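Local structure of glutathione transferase lambda1 (Populus trichocarpa, 4PQH) at residues Q40-Q52 / N209-P221. The protein is a monomeric plant Lambda-class glutathione transferase that binds glutathione and probably acts as a thiol transferase on glutathione-linked substrates. Numbering follows the deposited sequence. Where two conformers were deposited one is given.
Sequences QRVWITRNCKGLQ and NKVEAYNQTRHEP. Unlike the reference sequence in segment 209-221: V211 (reference Ile), H219 (reference Arg).
Q40 and T217 begin a contact that illustrates how the last modelled part of a chain can be fixed to a thioredoxin-like domain mainly through the side chains of one helix. The chain of Q40 leaves with CG anti to the backbone N (chi1 -165°) and runs on extended, which carries the amide across to T217. There Q40 NE2 donates to T217 OG1 at 2.9 Å, nearly straight (171°) and with the acceptor in the amide plane. Beyond segment 209-221, Q40 NE2 also reaches E180 and Q40 OE1 takes R181, both on helix 170-190. OG1 of T217 in turn bonds to Y214 O at 2.7 Å, a carbonyl that also receives T217 N. One turn on, W43 presents a face of its indole to the other branch of T217: T217 CG2 sits 3.5 Å from the centroid of the five-membered ring, almost on its normal, in a CH-pi contact. With an alanine in place of W43, the T217 methyl would probably lose this aromatic floor and the stretch from Q216 to H219 a broad surface to lie against. I44 lays CD1 against the ring edge of Y214, 3.6 Å from CD1 of Y214, and the phenol hydroxyl is bonded to E180. N47 packs CB against the methyl of A213, while N47 ND2 donates to A213 O at 3.1 Å, in the carbonyl plane and on a lone pair. C48 follows, its SG 3.7 Å from A213 CB. Past the helix, a water links Q52 NE2 to Q216 OE1. T217 therefore splits its two branches, hydroxyl to the amide and methyl to the indole, a division that fixes its rotation. With helix 37-48 running on from the glutathione-binding C36, the contact ties segment 209-221 to the domain holding that cysteine by directional bonds and apolar packing together.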
# COMPACT_ATOMS: atom_id res chain seq x y z
N GLN A 40 0.63 -4.15 -1.99
CA GLN A 40 1.00 -3.05 -2.87
C GLN A 40 1.58 -1.88 -2.08
O GLN A 40 2.51 -1.23 -2.55
CB GLN A 40 -0.19 -2.59 -3.70
CG GLN A 40 0.20 -1.72 -4.88
CD GLN A 40 -1.00 -1.13 -5.59
OE1 GLN A 40 -2.15 -1.42 -5.23
NE2 GLN A 40 -0.76 -0.31 -6.61
N ARG A 41 1.05 -1.61 -0.89
CA ARG A 41 1.62 -0.57 -0.02
C ARG A 41 3.12 -0.75 0.14
O ARG A 41 3.89 0.21 0.05
CB ARG A 41 1.00 -0.64 1.37
CG ARG A 41 -0.43 -0.14 1.48
CD ARG A 41 -0.91 -0.29 2.92
NE ARG A 41 -2.16 0.42 3.20
CZ ARG A 41 -3.00 0.12 4.18
NH1 ARG A 41 -2.75 -0.91 4.99
NH2 ARG A 41 -4.09 0.85 4.35
N VAL A 42 3.52 -1.98 0.38
CA VAL A 42 4.91 -2.27 0.71
C VAL A 42 5.76 -2.28 -0.56
O VAL A 42 6.90 -1.81 -0.57
CB VAL A 42 5.03 -3.62 1.47
CG1 VAL A 42 6.42 -3.76 2.06
CG2 VAL A 42 4.00 -3.67 2.61
N TRP A 43 5.19 -2.79 -1.64
CA TRP A 43 5.83 -2.78 -2.94
C TRP A 43 6.11 -1.33 -3.39
O TRP A 43 7.20 -1.02 -3.88
CB TRP A 43 4.92 -3.51 -3.92
CG TRP A 43 5.42 -3.67 -5.32
CD1 TRP A 43 6.63 -3.29 -5.83
CD2 TRP A 43 4.69 -4.25 -6.40
NE1 TRP A 43 6.69 -3.61 -7.17
CE2 TRP A 43 5.51 -4.20 -7.54
CE3 TRP A 43 3.42 -4.82 -6.51
CZ2 TRP A 43 5.10 -4.69 -8.78
CZ3 TRP A 43 3.01 -5.31 -7.74
CH2 TRP A 43 3.85 -5.24 -8.86
N ILE A 44 5.13 -0.45 -3.22
CA ILE A 44 5.32 0.97 -3.53
C ILE A 44 6.45 1.55 -2.70
O ILE A 44 7.28 2.30 -3.21
CB ILE A 44 4.04 1.80 -3.29
CG1 ILE A 44 2.91 1.37 -4.22
CG2 ILE A 44 4.35 3.29 -3.50
CD1 ILE A 44 1.54 1.77 -3.70
N THR A 45 6.50 1.22 -1.42
CA THR A 45 7.55 1.73 -0.53
C THR A 45 8.93 1.33 -1.02
O THR A 45 9.83 2.16 -1.15
CB THR A 45 7.32 1.31 0.92
OG1 THR A 45 6.04 1.79 1.34
CG2 THR A 45 8.39 1.91 1.83
N ARG A 46 9.09 0.05 -1.34
CA ARG A 46 10.30 -0.47 -1.95
C ARG A 46 10.72 0.33 -3.18
O ARG A 46 11.85 0.80 -3.27
CB ARG A 46 10.08 -1.94 -2.33
CG ARG A 46 11.06 -2.54 -3.35
CD ARG A 46 10.49 -3.88 -3.82
NE ARG A 46 11.35 -4.69 -4.68
CZ ARG A 46 11.26 -4.73 -6.01
NH1 ARG A 46 10.37 -3.97 -6.65
NH2 ARG A 46 12.06 -5.52 -6.71
N ASN A 47 9.78 0.54 -4.10
CA ASN A 47 10.12 1.24 -5.34
C ASN A 47 10.46 2.70 -5.10
O ASN A 47 11.40 3.22 -5.70
CB ASN A 47 8.97 1.17 -6.33
CG ASN A 47 8.75 -0.23 -6.89
OD1 ASN A 47 9.42 -1.19 -6.50
ND2 ASN A 47 7.82 -0.34 -7.81
N CYS A 48 9.70 3.36 -4.24
CA CYS A 48 9.91 4.78 -3.99
C CYS A 48 11.27 5.04 -3.35
O CYS A 48 11.83 6.13 -3.49
CB CYS A 48 8.81 5.34 -3.09
SG CYS A 48 7.23 5.52 -3.90
N LYS A 49 11.81 4.04 -2.68
CA LYS A 49 13.12 4.17 -2.06
C LYS A 49 14.25 3.64 -2.94
O LYS A 49 15.41 3.66 -2.54
CB LYS A 49 13.12 3.49 -0.68
CG LYS A 49 12.23 4.19 0.32
CD LYS A 49 12.27 3.53 1.69
CE LYS A 49 13.53 3.91 2.45
NZ LYS A 49 13.47 5.33 2.93
N GLY A 50 13.92 3.21 -4.15
CA GLY A 50 14.92 2.69 -5.08
C GLY A 50 15.52 1.35 -4.66
O GLY A 50 16.68 1.06 -4.94
N LEU A 51 14.71 0.52 -4.02
CA LEU A 51 15.21 -0.71 -3.42
C LEU A 51 14.94 -1.96 -4.25
O LEU A 51 14.93 -3.07 -3.72
CB LEU A 51 14.62 -0.88 -2.02
CG LEU A 51 14.98 0.23 -1.03
CD1 LEU A 51 14.14 0.11 0.23
CD2 LEU A 51 16.46 0.20 -0.69
N GLN A 52 14.71 -1.78 -5.55
CA GLN A 52 14.37 -2.91 -6.42
C GLN A 52 15.46 -3.98 -6.45
O GLN A 52 15.17 -5.17 -6.53
CB GLN A 52 14.03 -2.43 -7.84
CG GLN A 52 12.82 -1.50 -7.94
CD GLN A 52 13.17 -0.02 -7.85
OE1 GLN A 52 14.17 0.36 -7.25
NE2 GLN A 52 12.34 0.81 -8.47
N ASN A 209 -0.44 9.80 -9.57
CA ASN A 209 -0.28 9.17 -10.87
C ASN A 209 0.97 9.62 -11.63
O ASN A 209 1.31 9.03 -12.65
CB ASN A 209 -1.52 9.37 -11.74
CG ASN A 209 -2.68 8.51 -11.29
OD1 ASN A 209 -2.51 7.53 -10.56
ND2 ASN A 209 -3.87 8.87 -11.73
N LYS A 210 1.63 10.66 -11.14
CA LYS A 210 2.89 11.10 -11.75
C LYS A 210 4.08 10.39 -11.12
O LYS A 210 5.21 10.54 -11.58
CB LYS A 210 3.06 12.61 -11.57
CG LYS A 210 2.06 13.43 -12.33
CD LYS A 210 2.14 14.89 -11.95
CE LYS A 210 1.07 15.67 -12.67
NZ LYS A 210 1.10 17.12 -12.29
N VAL A 211 3.83 9.64 -10.05
CA VAL A 211 4.90 8.97 -9.34
C VAL A 211 5.15 7.61 -9.98
O VAL A 211 4.37 6.67 -9.79
CB VAL A 211 4.57 8.80 -7.84
CG1 VAL A 211 5.68 8.04 -7.13
CG2 VAL A 211 4.33 10.15 -7.18
N GLU A 212 6.23 7.51 -10.74
CA GLU A 212 6.52 6.32 -11.52
C GLU A 212 6.70 5.07 -10.65
O GLU A 212 6.28 3.97 -11.02
CB GLU A 212 7.74 6.56 -12.41
CG GLU A 212 7.96 5.49 -13.46
CD GLU A 212 6.74 5.30 -14.35
OE1 GLU A 212 5.95 6.26 -14.53
OE2 GLU A 212 6.57 4.18 -14.88
N ALA A 213 7.31 5.25 -9.48
CA ALA A 213 7.52 4.14 -8.55
C ALA A 213 6.20 3.52 -8.13
O ALA A 213 6.12 2.30 -7.91
CB ALA A 213 8.28 4.61 -7.33
N TYR A 214 5.17 4.35 -8.02
CA TYR A 214 3.83 3.87 -7.70
C TYR A 214 3.18 3.24 -8.93
O TYR A 214 2.62 2.14 -8.85
CB TYR A 214 2.96 5.01 -7.15
CG TYR A 214 1.48 4.74 -7.32
CD1 TYR A 214 0.86 3.70 -6.63
CD2 TYR A 214 0.70 5.51 -8.17
CE1 TYR A 214 -0.49 3.45 -6.78
CE2 TYR A 214 -0.65 5.26 -8.33
CZ TYR A 214 -1.23 4.23 -7.63
OH TYR A 214 -2.57 3.97 -7.79
N ASN A 215 3.24 3.93 -10.06
CA ASN A 215 2.67 3.39 -11.30
C ASN A 215 3.17 2.00 -11.65
O ASN A 215 2.42 1.17 -12.18
CB ASN A 215 2.96 4.33 -12.48
CG ASN A 215 2.28 5.67 -12.34
OD1 ASN A 215 1.21 5.77 -11.73
ND2 ASN A 215 2.89 6.70 -12.90
N GLN A 216 4.44 1.74 -11.34
CA GLN A 216 5.03 0.44 -11.64
C GLN A 216 4.45 -0.70 -10.82
O GLN A 216 4.61 -1.86 -11.18
CB GLN A 216 6.54 0.50 -11.46
CG GLN A 216 7.25 1.24 -12.57
CD GLN A 216 8.61 1.71 -12.14
OE1 GLN A 216 9.02 1.49 -11.00
NE2 GLN A 216 9.32 2.39 -13.04
N THR A 217 3.76 -0.38 -9.72
CA THR A 217 3.15 -1.43 -8.90
C THR A 217 1.78 -1.79 -9.44
O THR A 217 1.09 -2.64 -8.89
CB THR A 217 3.02 -1.05 -7.42
OG1 THR A 217 2.08 0.03 -7.28
CG2 THR A 217 4.36 -0.64 -6.86
N ARG A 218 1.39 -1.11 -10.51
CA ARG A 218 0.20 -1.48 -11.26
C ARG A 218 0.60 -2.40 -12.41
O ARG A 218 -0.25 -2.91 -13.13
CB ARG A 218 -0.53 -0.23 -11.77
CG ARG A 218 -1.07 0.67 -10.66
CD ARG A 218 -1.60 2.00 -11.19
NE ARG A 218 -3.03 1.95 -11.50
CZ ARG A 218 -3.86 2.98 -11.31
NH1 ARG A 218 -3.41 4.11 -10.80
NH2 ARG A 218 -5.15 2.86 -11.62
N HIS A 219 1.92 -2.61 -12.56
CA HIS A 219 2.46 -3.51 -13.59
C HIS A 219 2.22 -4.96 -13.21
O HIS A 219 1.88 -5.27 -12.07
CB HIS A 219 3.97 -3.32 -13.78
CG HIS A 219 4.36 -2.03 -14.43
ND1 HIS A 219 5.64 -1.78 -14.88
CD2 HIS A 219 3.65 -0.91 -14.70
CE1 HIS A 219 5.70 -0.57 -15.41
NE2 HIS A 219 4.50 -0.02 -15.31
N GLU A 220 2.44 -5.85 -14.18
CA GLU A 220 2.23 -7.28 -13.99
C GLU A 220 3.18 -8.07 -14.89
O GLU A 220 3.69 -7.53 -15.88
CB GLU A 220 0.78 -7.64 -14.31
CG GLU A 220 0.38 -7.37 -15.75
CD GLU A 220 -1.11 -7.55 -15.98
OE1 GLU A 220 -1.83 -7.84 -15.00
OE2 GLU A 220 -1.55 -7.40 -17.14
N PRO A 221 3.44 -9.34 -14.55
CA PRO A 221 4.31 -10.16 -15.41
C PRO A 221 3.59 -10.61 -16.67
O PRO A 221 2.39 -10.34 -16.81
CB PRO A 221 4.62 -11.37 -14.52
CG PRO A 221 3.43 -11.49 -13.63
CD PRO A 221 3.02 -10.07 -13.34
O HOH W 1 10.54 -0.64 -10.38